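Long-range contacts in uncharacterized protein (Neosartorya fumigata, PDB 5J5L), which binds arachidonic acid in a pocket of its all-helical fold and is probably a constitutive cell-wall protein recognised by host antibodies: residues 27-31 with 93-99; 118-122 with 133-137; 70-74 with 129-133. All coordinates share one frame; numbering follows the deposited sequence.

Contact 1. Residues 27-31 with 93-99; sequences FTGDL and QVDSAGV. With ACD (arachidonic acid), chain B.
Phe27 brings its ring up to Gln93 CB, joining the loop between helices 3-26 and 31-56 to the short helix 91-97 at one end of the helical bundle. With CG anti to the backbone N, chi1 -173° carries the ring away from the loop backbone, one face to arachidonic acid and an edge to helix 91-97. Its two faces have different partners. On one, Gly29 N stands 3.4 Å above the centre of the Phe27 ring, since the loop doubles back over it; on the other, C3 of the fatty acid lies 3.6 Å from the plane of that ring. The carboxylate lies over the same face as C3, with ACD O2 3.3 Å from Phe27 CD1. Helix 91-97 meets the ring differently: Val94 N and Ala97 CB come in at its edge, near its plane, while Gln93 CB approaches obliquely at 3.6 Å from Phe27 CD2. The Gln93 chain then bends away, and its amide plane is turned 80° from the ring.

Beyond the ring the loop runs close to the helix, and Gly29 CA sits 3.7 Å from Gln93 O. A Schellman motif ends the helix, with Gly98 at positive phi as its C-prime residue, and Val99 follows with its side chain toward the loop. There Leu31 CD1 meets Val99 CG1 at 3.7 Å. Between these two meeting points, the methyl CB of Ala97 presses on Gly29 O at 3.2 Å.

Contact 2. Residues 118-122 with 133-137; sequences SGALQ and IASGT
Ser118 OG gives its proton to Thr137 OG1 over 2.6 Å, the one hydrogen bond between residues 118-122 and 133-137. Helices 100-124 and 127-150 form an alpha-alpha hairpin, and their local axes run 10.2 Å apart at 167°. Flanking the hydroxyl pair, the CG2 methyl of Ile133 lies 3.4 Å from Ser118 OG. The extended Gln122 chain and Ile133 overlap side by side, running opposite ways, with Gln122 CG 3.5 Å from Ile133 CG2. Farther along, the Gln122 amide rests beside the backbone and methyl of Ala134.

Each hydroxyl is positioned by a neighbour one turn away on its own helix. Gln122 NE2 donates to Ser118 OG at 3.0 Å, and the oxygen lies within 4° of the amide plane, consistent with the bond setting the turn of that amide. On the partner helix, Thr137 has OG1 anti to its carbonyl carbon (chi1 -58°), from where it donates to Ile133 O, an OG1 to O distance of 2.7 Å, from a position well out of the carbonyl plane. That carbonyl also keeps its helical bond from Thr137 N. Behind this layer, Leu121 also touches Val69 of helix 63-89.

Gln122 amide, Ser118 hydroxyl, Thr137 hydroxyl and Ile133 carbonyl thus form a relay of three bonds with one donor direction throughout. Each hydroxyl both accepts and donates, so the links would be expected to strengthen one another by mutual polarisation.

Contact 3. Residues 70-74 with 129-133; sequences TNALL and DKDTI
Thr70 OG1 is held by its hydrogen bond to Ser66 O, one turn back on its own helix, while it faces Asp129 across the contact at 3.2 Å from Asp129 CB. Its first torsion sets both jobs: with OG1 anti to the carbonyl carbon (chi1 -63°), the hydroxyl stays beside its own backbone N and the CG2 methyl is turned toward Thr132 and Ile133. Asp129 does not bond to Thr70. Ser66 instead serves both polar ends: its carbonyl receives the threonine hydroxyl and its own hydroxyl is hydrogen-bonded to Asp129 OD2.

The remainder of the contact is apolar. Ile133 points its longer branch at Thr70, with CD1 3.5 Å from Thr70 OG1 and CG1 near the threonine methyl, the two side chains crossing at a slant. The Ile133 CG2 methyl instead meets Leu73 CD2 at 3.4 Å, the two side chains standing nearly perpendicular. Leu74 makes a similar right-angled approach to Thr132, where Leu74 CD2 and Thr132 CG2 are 3.3 Å apart. Both carbon pairs are shorter than ordinary van der Waals separation, evidence of tight local packing. The other branch of Leu74, CD1, comes to 4.0 Å from Ile133 CA.

Helices 63-89 and 127-150, not adjacent in the chain, run side by side and parallel in this all-helical bundle, their local axes inclined by only 3° and 10.2 Å apart. Helix 100-124 packs against both, while Ala72 of helix 63-89 touches Leu7 and Leu10 of helix 3-26.

Contacts 2 and 3 form one continuous region: their centres are 6 Å apart, both use helix 127-150, and Ile133 belongs to each. Leu121 CD1 of contact 2 and Leu73 CD2 of contact 3 also touch, at 3.6 Å, so helices 63-89, 100-124 and 127-150 are tied together there. Contact 1 lies on the opposite side of the chain's centre, with its centre 34 Å from that of contact 2 and 36 Å from that of contact 3. It meets arachidonic acid directly through the pocket residue Phe27. Contacts 2 and 3 stand back from the ligand: it is about 11 Å from the side chain of Ser118 and about 9 Å from that of Leu73.

Contact 1. Residues 27-31 with 93-99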
ATOM      1  N   PHE A  27      16.202  -1.060 -10.685  1.00 22.66           N
ATOM      2  CA  PHE A  27      17.159  -0.380  -9.816  1.00 22.44           C
ATOM      3  C   PHE A  27      18.552  -0.992  -9.911  1.00 23.16           C
ATOM      4  O   PHE A  27      18.713  -2.219  -9.774  1.00 25.58           O
ATOM      5  CB  PHE A  27      16.671  -0.420  -8.370  1.00 21.88           C
ATOM      6  CG  PHE A  27      17.500   0.392  -7.399  1.00 20.46           C
ATOM      7  CD1 PHE A  27      17.850   1.699  -7.665  1.00 21.80           C
ATOM      8  CD2 PHE A  27      17.839  -0.145  -6.154  1.00 21.90           C
ATOM      9  CE1 PHE A  27      18.583   2.435  -6.754  1.00 22.14           C
ATOM     10  CE2 PHE A  27      18.581   0.590  -5.241  1.00 21.14           C
ATOM     11  CZ  PHE A  27      18.953   1.883  -5.544  1.00 22.51           C
ATOM     12  N   THR A  28      19.546  -0.140 -10.160  1.00 24.17           N
ATOM     13  CA  THR A  28      20.948  -0.575 -10.247  1.00 25.40           C
ATOM     14  C   THR A  28      21.827  -0.065  -9.094  1.00 27.12           C
ATOM     15  O   THR A  28      23.022  -0.366  -9.063  1.00 30.22           O
ATOM     16  CB  THR A  28      21.603  -0.096 -11.567  1.00 28.64           C
ATOM     17  OG1 THR A  28      21.724   1.333 -11.558  1.00 32.25           O
ATOM     18  CG2 THR A  28      20.777  -0.528 -12.760  1.00 31.45           C
ATOM     19  N   GLY A  29      21.242   0.705  -8.172  1.00 26.30           N
ATOM     20  CA  GLY A  29      22.002   1.389  -7.120  1.00 27.09           C
ATOM     21  C   GLY A  29      22.162   2.883  -7.364  1.00 28.96           C
ATOM     22  O   GLY A  29      22.628   3.624  -6.492  1.00 33.76           O
ATOM     23  N   ASP A  30      21.777   3.336  -8.553  1.00 29.42           N
ATOM     24  CA  ASP A  30      21.974   4.724  -8.946  1.00 28.74           C
ATOM     25  C   ASP A  30      21.066   5.637  -8.128  1.00 27.81           C
ATOM     26  O   ASP A  30      19.887   5.350  -7.965  1.00 25.22           O
ATOM     27  CB  ASP A  30      21.673   4.876 -10.436  1.00 33.01           C
ATOM     28  CG  ASP A  30      21.763   6.307 -10.912  1.00 35.66           C
ATOM     29  OD1 ASP A  30      22.858   6.737 -11.317  1.00 39.65           O
ATOM     30  OD2 ASP A  30      20.714   6.982 -10.900  1.00 40.07           O
ATOM     31  N   LEU A  31      21.606   6.751  -7.638  1.00 30.79           N
ATOM     32  CA  LEU A  31      20.854   7.600  -6.707  1.00 29.85           C
ATOM     33  C   LEU A  31      19.717   8.391  -7.385  1.00 28.89           C
ATOM     34  O   LEU A  31      18.697   8.681  -6.750  1.00 28.41           O
ATOM     35  CB  LEU A  31      21.827   8.527  -5.958  1.00 32.33           C
ATOM     36  CG  LEU A  31      21.520   8.891  -4.513  1.00 35.57           C
ATOM     37  CD1 LEU A  31      21.202   7.660  -3.665  1.00 34.43           C
ATOM     38  CD2 LEU A  31      22.676   9.671  -3.908  1.00 38.97           C
ATOM     39  N   GLN A  93      21.615  -3.592  -3.891  1.00 21.36           N
ATOM     40  CA  GLN A  93      21.677  -2.300  -4.574  1.00 20.81           C
ATOM     41  C   GLN A  93      21.324  -1.164  -3.630  1.00 19.45           C
ATOM     42  O   GLN A  93      21.896  -0.084  -3.694  1.00 22.15           O
ATOM     43  CB  GLN A  93      20.736  -2.271  -5.778  1.00 21.99           C
ATOM     44  CG  GLN A  93      21.182  -3.104  -6.975  1.00 25.99           C
ATOM     45  CD  GLN A  93      21.181  -4.616  -6.759  1.00 26.82           C
ATOM     46  OE1 GLN A  93      20.371  -5.178  -6.029  1.00 23.81           O
ATOM     47  NE2 GLN A  93      22.133  -5.277  -7.394  1.00 39.59           N
ATOM     48  N   VAL A  94      20.355  -1.407  -2.760  1.00 19.47           N
ATOM     49  CA  VAL A  94      20.004  -0.447  -1.741  1.00 19.15           C
ATOM     50  C   VAL A  94      21.203  -0.202  -0.811  1.00 21.02           C
ATOM     51  O   VAL A  94      21.498   0.929  -0.470  1.00 23.86           O
ATOM     52  CB  VAL A  94      18.794  -0.951  -0.924  1.00 18.86           C
ATOM     53  CG1 VAL A  94      18.570  -0.092   0.317  1.00 22.17           C
ATOM     54  CG2 VAL A  94      17.545  -0.965  -1.791  1.00 19.35           C
ATOM     55  N   ASP A  95      21.884  -1.276  -0.415  1.00 22.24           N
ATOM     56  CA  ASP A  95      23.038  -1.180   0.484  1.00 27.29           C
ATOM     57  C   ASP A  95      24.185  -0.433  -0.175  1.00 27.77           C
ATOM     58  O   ASP A  95      24.860   0.378   0.462  1.00 28.32           O
ATOM     59  CB  ASP A  95      23.523  -2.567   0.912  1.00 33.45           C
ATOM     60  CG  ASP A  95      22.536  -3.283   1.822  1.00 36.46           C
ATOM     61  OD1 ASP A  95      21.705  -2.605   2.463  1.00 39.32           O
ATOM     62  OD2 ASP A  95      22.612  -4.528   1.898  1.00 46.42           O
ATOM     63  N   SER A  96      24.407  -0.716  -1.457  1.00 27.40           N
ATOM     64  CA  SER A  96      25.495  -0.077  -2.183  1.00 28.51           C
ATOM     65  C   SER A  96      25.212   1.413  -2.409  1.00 27.10           C
ATOM     66  O   SER A  96      26.136   2.222  -2.408  1.00 30.17           O
ATOM     67  CB  SER A  96      25.802  -0.814  -3.492  1.00 29.84           C
ATOM     68  OG  SER A  96      24.819  -0.576  -4.477  1.00 32.02           O
ATOM     69  N   ALA A  97      23.939   1.772  -2.556  1.00 25.29           N
ATOM     70  CA  ALA A  97      23.534   3.166  -2.673  1.00 24.52           C
ATOM     71  C   ALA A  97      23.540   3.866  -1.309  1.00 27.15           C
ATOM     72  O   ALA A  97      23.647   5.077  -1.245  1.00 30.70           O
ATOM     73  CB  ALA A  97      22.164   3.279  -3.314  1.00 24.15           C
ATOM     74  N   GLY A  98      23.439   3.088  -0.235  1.00 26.66           N
ATOM     75  CA  GLY A  98      23.473   3.634   1.126  1.00 26.34           C
ATOM     76  C   GLY A  98      22.129   4.185   1.582  1.00 25.23           C
ATOM     77  O   GLY A  98      22.081   5.017   2.495  1.00 27.98           O
ATOM     78  N   VAL A  99      21.047   3.746   0.945  1.00 22.31           N
ATOM     79  CA  VAL A  99      19.716   4.315   1.211  1.00 21.50           C
ATOM     80  C   VAL A  99      18.767   3.390   1.971  1.00 19.76           C
ATOM     81  O   VAL A  99      17.552   3.536   1.882  1.00 19.42           O
ATOM     82  CB  VAL A  99      19.024   4.868  -0.062  1.00 23.49           C
ATOM     83  CG1 VAL A  99      19.865   5.990  -0.666  1.00 26.95           C
ATOM     84  CG2 VAL A  99      18.715   3.755  -1.070  1.00 24.88           C
TER
HETATM   85  C1  ACD B 201      14.414   2.287  -6.644  1.00 27.42           C
HETATM   86  C2  ACD B 201      14.146   2.531  -5.178  1.00 31.68           C
HETATM   87  C3  ACD B 201      15.326   2.062  -4.351  1.00 28.01           C
HETATM   88  C4  ACD B 201      15.226   2.591  -2.919  1.00 25.88           C
HETATM   89  C5  ACD B 201      15.057   4.092  -2.925  1.00 26.26           C
HETATM   90  C6  ACD B 201      14.017   4.756  -2.388  1.00 31.13           C
HETATM   91  C7  ACD B 201      12.893   4.096  -1.628  1.00 31.60           C
HETATM   92  C8  ACD B 201      11.605   4.020  -2.432  1.00 28.17           C
HETATM   93  C9  ACD B 201      10.743   2.993  -2.360  1.00 30.21           C
HETATM   94  C10 ACD B 201      10.935   1.740  -1.523  1.00 31.75           C
HETATM   95  C11 ACD B 201      10.173   1.827  -0.226  1.00 33.07           C
HETATM   96  C12 ACD B 201       9.142   1.056   0.145  1.00 29.85           C
HETATM   97  C13 ACD B 201       8.489  -0.049  -0.660  1.00 33.78           C
HETATM   98  C14 ACD B 201       7.382   0.624  -1.453  1.00 35.32           C
HETATM   99  C15 ACD B 201       6.217   0.051  -1.775  1.00 34.43           C
HETATM  100  C16 ACD B 201       5.847  -1.350  -1.374  1.00 28.08           C
HETATM  101  C17 ACD B 201       4.338  -1.516  -1.483  1.00 33.63           C
HETATM  102  C18 ACD B 201       3.601  -0.706  -0.432  1.00 31.92           C
HETATM  103  C19 ACD B 201       2.120  -1.002  -0.453  1.00 35.08           C
HETATM  104  C20 ACD B 201       1.263   0.124   0.062  1.00 30.70           C
HETATM  105  O1  ACD B 201      14.055   1.182  -7.070  1.00 26.69           O
HETATM  106  O2  ACD B 201      14.936   3.164  -7.360  1.00 28.46           O

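Contact 2. Residues 118-122 with 133-137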
ATOM      1  N   SER A 118      -7.160   0.614   6.044  1.00 19.14           N
ATOM      2  CA  SER A 118      -7.920  -0.613   6.293  1.00 22.71           C
ATOM      3  C   SER A 118      -8.917  -0.419   7.418  1.00 24.36           C
ATOM      4  O   SER A 118     -10.084  -0.857   7.330  1.00 24.09           O
ATOM      5  CB  SER A 118      -6.995  -1.772   6.621  1.00 23.33           C
ATOM      6  OG  SER A 118      -7.772  -2.895   7.012  1.00 24.16           O
ATOM      7  N   GLY A 119      -8.469   0.217   8.499  1.00 25.26           N
ATOM      8  CA  GLY A 119      -9.349   0.523   9.623  1.00 27.31           C
ATOM      9  C   GLY A 119     -10.573   1.343   9.234  1.00 27.82           C
ATOM     10  O   GLY A 119     -11.695   1.072   9.698  1.00 30.16           O
ATOM     11  N   ALA A 120     -10.349   2.350   8.393  1.00 26.69           N
ATOM     12  CA  ALA A 120     -11.424   3.223   7.926  1.00 28.68           C
ATOM     13  C   ALA A 120     -12.416   2.477   7.019  1.00 27.48           C
ATOM     14  O   ALA A 120     -13.628   2.713   7.085  1.00 28.34           O
ATOM     15  CB  ALA A 120     -10.851   4.443   7.214  1.00 28.88           C
ATOM     16  N   LEU A 121     -11.908   1.555   6.206  1.00 25.13           N
ATOM     17  CA  LEU A 121     -12.763   0.760   5.316  1.00 26.40           C
ATOM     18  C   LEU A 121     -13.535  -0.288   6.112  1.00 28.19           C
ATOM     19  O   LEU A 121     -14.713  -0.541   5.847  1.00 28.83           O
ATOM     20  CB  LEU A 121     -11.943   0.078   4.222  1.00 24.67           C
ATOM     21  CG  LEU A 121     -11.261   1.008   3.219  1.00 24.86           C
ATOM     22  CD1 LEU A 121     -10.393   0.184   2.292  1.00 23.66           C
ATOM     23  CD2 LEU A 121     -12.260   1.853   2.460  1.00 26.19           C
ATOM     24  N   GLN A 122     -12.890  -0.874   7.110  1.00 27.85           N
ATOM     25  CA  GLN A 122     -13.592  -1.799   8.008  1.00 30.73           C
ATOM     26  C   GLN A 122     -14.774  -1.103   8.656  1.00 32.30           C
ATOM     27  O   GLN A 122     -15.807  -1.729   8.875  1.00 34.15           O
ATOM     28  CB  GLN A 122     -12.666  -2.342   9.094  1.00 31.95           C
ATOM     29  CG  GLN A 122     -11.650  -3.353   8.584  1.00 30.51           C
ATOM     30  CD  GLN A 122     -10.682  -3.807   9.657  1.00 29.42           C
ATOM     31  OE1 GLN A 122     -11.084  -4.165  10.771  1.00 34.45           O
ATOM     32  NE2 GLN A 122      -9.377  -3.802   9.321  1.00 31.84           N
ATOM     33  N   ILE A 133     -11.786  -8.087   5.445  1.00 29.36           N
ATOM     34  CA  ILE A 133     -10.789  -7.037   5.315  1.00 26.43           C
ATOM     35  C   ILE A 133      -9.708  -7.161   6.385  1.00 26.69           C
ATOM     36  O   ILE A 133      -8.510  -7.036   6.087  1.00 26.66           O
ATOM     37  CB  ILE A 133     -11.425  -5.642   5.405  1.00 24.93           C
ATOM     38  CG1 ILE A 133     -12.288  -5.402   4.156  1.00 25.32           C
ATOM     39  CG2 ILE A 133     -10.347  -4.570   5.552  1.00 26.46           C
ATOM     40  CD1 ILE A 133     -13.204  -4.201   4.243  1.00 26.54           C
ATOM     41  N   ALA A 134     -10.139  -7.358   7.624  1.00 28.55           N
ATOM     42  CA  ALA A 134      -9.206  -7.546   8.732  1.00 31.67           C
ATOM     43  C   ALA A 134      -8.239  -8.700   8.453  1.00 31.18           C
ATOM     44  O   ALA A 134      -7.034  -8.555   8.649  1.00 30.75           O
ATOM     45  CB  ALA A 134      -9.958  -7.774  10.020  1.00 35.41           C
ATOM     46  N   SER A 135      -8.775  -9.820   7.973  1.00 34.97           N
ATOM     47  CA  SER A 135      -7.962 -10.993   7.647  1.00 36.38           C
ATOM     48  C   SER A 135      -6.934 -10.696   6.565  1.00 35.49           C
ATOM     49  O   SER A 135      -5.759 -11.030   6.721  1.00 34.02           O
ATOM     50  CB  SER A 135      -8.840 -12.171   7.221  1.00 39.94           C
ATOM     51  OG  SER A 135      -9.734 -12.542   8.259  1.00 49.75           O
ATOM     52  N   GLY A 136      -7.358 -10.062   5.473  1.00 30.78           N
ATOM     53  CA  GLY A 136      -6.425  -9.658   4.426  1.00 29.52           C
ATOM     54  C   GLY A 136      -5.386  -8.658   4.905  1.00 26.44           C
ATOM     55  O   GLY A 136      -4.232  -8.693   4.496  1.00 25.84           O
ATOM     56  N   THR A 137      -5.796  -7.752   5.782  1.00 24.19           N
ATOM     57  CA  THR A 137      -4.882  -6.760   6.331  1.00 24.78           C
ATOM     58  C   THR A 137      -3.803  -7.402   7.212  1.00 24.43           C
ATOM     59  O   THR A 137      -2.646  -6.961   7.193  1.00 23.01           O
ATOM     60  CB  THR A 137      -5.665  -5.678   7.105  1.00 25.40           C
ATOM     61  OG1 THR A 137      -6.608  -5.062   6.219  1.00 25.01           O
ATOM     62  CG2 THR A 137      -4.717  -4.604   7.643  1.00 24.54           C
TER

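Contact 3. Residues 70-74 with 129-133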
ATOM      1  N   THR A  70     -14.291  -4.043  -0.493  1.00 22.64           N
ATOM      2  CA  THR A  70     -13.555  -5.179   0.095  1.00 22.56           C
ATOM      3  C   THR A  70     -12.695  -5.879  -0.945  1.00 22.13           C
ATOM      4  O   THR A  70     -11.515  -6.139  -0.727  1.00 21.73           O
ATOM      5  CB  THR A  70     -14.536  -6.197   0.724  1.00 25.52           C
ATOM      6  OG1 THR A  70     -15.238  -5.568   1.794  1.00 28.16           O
ATOM      7  CG2 THR A  70     -13.823  -7.424   1.265  1.00 26.72           C
ATOM      8  N   ASN A  71     -13.283  -6.181  -2.093  1.00 21.33           N
ATOM      9  CA  ASN A  71     -12.533  -6.853  -3.141  1.00 21.82           C
ATOM     10  C   ASN A  71     -11.429  -6.001  -3.736  1.00 23.16           C
ATOM     11  O   ASN A  71     -10.384  -6.528  -4.128  1.00 20.92           O
ATOM     12  CB  ASN A  71     -13.467  -7.337  -4.240  1.00 22.88           C
ATOM     13  CG  ASN A  71     -14.233  -8.582  -3.835  1.00 24.28           C
ATOM     14  OD1 ASN A  71     -14.347  -8.911  -2.647  1.00 25.69           O
ATOM     15  ND2 ASN A  71     -14.771  -9.282  -4.824  1.00 25.97           N
ATOM     16  N   ALA A  72     -11.667  -4.695  -3.826  1.00 19.66           N
ATOM     17  CA  ALA A  72     -10.649  -3.795  -4.345  1.00 20.29           C
ATOM     18  C   ALA A  72      -9.489  -3.739  -3.366  1.00 19.74           C
ATOM     19  O   ALA A  72      -8.331  -3.765  -3.784  1.00 22.46           O
ATOM     20  CB  ALA A  72     -11.217  -2.411  -4.613  1.00 20.00           C
ATOM     21  N   LEU A  73      -9.789  -3.658  -2.070  1.00 21.00           N
ATOM     22  CA  LEU A  73      -8.715  -3.603  -1.065  1.00 24.61           C
ATOM     23  C   LEU A  73      -7.933  -4.916  -1.066  1.00 25.17           C
ATOM     24  O   LEU A  73      -6.685  -4.918  -1.148  1.00 25.12           O
ATOM     25  CB  LEU A  73      -9.287  -3.325   0.328  1.00 28.38           C
ATOM     26  CG  LEU A  73      -8.272  -3.245   1.466  1.00 34.84           C
ATOM     27  CD1 LEU A  73      -7.279  -2.112   1.230  1.00 36.75           C
ATOM     28  CD2 LEU A  73      -9.000  -3.073   2.777  1.00 43.21           C
ATOM     29  N   LEU A  74      -8.651  -6.033  -0.998  1.00 37.41           N
ATOM     30  CA  LEU A  74      -8.002  -7.348  -0.991  1.00 37.85           C
ATOM     31  C   LEU A  74      -7.222  -7.608  -2.277  1.00 35.38           C
ATOM     32  O   LEU A  74      -6.194  -8.285  -2.256  1.00 30.80           O
ATOM     33  CB  LEU A  74      -9.024  -8.460  -0.782  1.00 45.66           C
ATOM     34  CG  LEU A  74      -9.297  -8.876   0.665  1.00 52.06           C
ATOM     35  CD1 LEU A  74      -9.339  -7.687   1.616  1.00 55.10           C
ATOM     36  CD2 LEU A  74     -10.586  -9.669   0.717  1.00 60.61           C
ATOM     37  N   ASP A 129     -17.907  -8.395   5.740  1.00 40.68           N
ATOM     38  CA  ASP A 129     -16.804  -7.864   4.946  1.00 36.82           C
ATOM     39  C   ASP A 129     -15.689  -7.282   5.821  1.00 34.63           C
ATOM     40  O   ASP A 129     -14.513  -7.340   5.451  1.00 32.98           O
ATOM     41  CB  ASP A 129     -17.304  -6.798   3.959  1.00 36.75           C
ATOM     42  CG  ASP A 129     -18.028  -7.393   2.758  1.00 39.09           C
ATOM     43  OD1 ASP A 129     -17.946  -8.619   2.534  1.00 40.63           O
ATOM     44  OD2 ASP A 129     -18.700  -6.627   2.028  1.00 35.91           O
ATOM     45  N   LYS A 130     -16.048  -6.711   6.970  1.00 35.80           N
ATOM     46  CA  LYS A 130     -15.047  -6.210   7.922  1.00 37.00           C
ATOM     47  C   LYS A 130     -14.078  -7.313   8.336  1.00 36.17           C
ATOM     48  O   LYS A 130     -12.860  -7.095   8.412  1.00 33.23           O
ATOM     49  CB  LYS A 130     -15.710  -5.612   9.177  1.00 42.10           C
ATOM     50  CG  LYS A 130     -14.718  -5.418  10.318  1.00 43.34           C
ATOM     51  CD  LYS A 130     -15.246  -4.582  11.467  1.00 50.08           C
ATOM     52  CE  LYS A 130     -14.167  -4.453  12.531  1.00 51.53           C
ATOM     53  NZ  LYS A 130     -14.676  -3.813  13.770  1.00 60.79           N
ATOM     54  N   ASP A 131     -14.623  -8.489   8.639  1.00 39.29           N
ATOM     55  CA  ASP A 131     -13.789  -9.622   9.042  1.00 40.66           C
ATOM     56  C   ASP A 131     -12.848 -10.013   7.908  1.00 38.62           C
ATOM     57  O   ASP A 131     -11.657 -10.251   8.129  1.00 36.62           O
ATOM     58  CB  ASP A 131     -14.643 -10.820   9.468  1.00 45.34           C
ATOM     59  CG  ASP A 131     -15.421 -10.557  10.752  1.00 52.34           C
ATOM     60  OD1 ASP A 131     -14.954  -9.736  11.575  1.00 55.34           O
ATOM     61  OD2 ASP A 131     -16.494 -11.174  10.942  1.00 58.91           O
ATOM     62  N   THR A 132     -13.384 -10.048   6.692  1.00 35.38           N
ATOM     63  CA  THR A 132     -12.598 -10.366   5.499  1.00 35.58           C
ATOM     64  C   THR A 132     -11.469  -9.364   5.270  1.00 31.99           C
ATOM     65  O   THR A 132     -10.334  -9.740   4.934  1.00 30.84           O
ATOM     66  CB  THR A 132     -13.521 -10.407   4.275  1.00 37.94           C
ATOM     67  OG1 THR A 132     -14.492 -11.438   4.471  1.00 39.94           O
ATOM     68  CG2 THR A 132     -12.756 -10.669   3.010  1.00 37.77           C
ATOM     69  N   ILE A 133     -11.786  -8.087   5.445  1.00 29.36           N
ATOM     70  CA  ILE A 133     -10.789  -7.037   5.315  1.00 26.43           C
ATOM     71  C   ILE A 133      -9.708  -7.161   6.385  1.00 26.69           C
ATOM     72  O   ILE A 133      -8.510  -7.036   6.087  1.00 26.66           O
ATOM     73  CB  ILE A 133     -11.425  -5.642   5.405  1.00 24.93           C
ATOM     74  CG1 ILE A 133     -12.288  -5.402   4.156  1.00 25.32           C
ATOM     75  CG2 ILE A 133     -10.347  -4.570   5.552  1.00 26.46           C
ATOM     76  CD1 ILE A 133     -13.204  -4.201   4.243  1.00 26.54           C
TER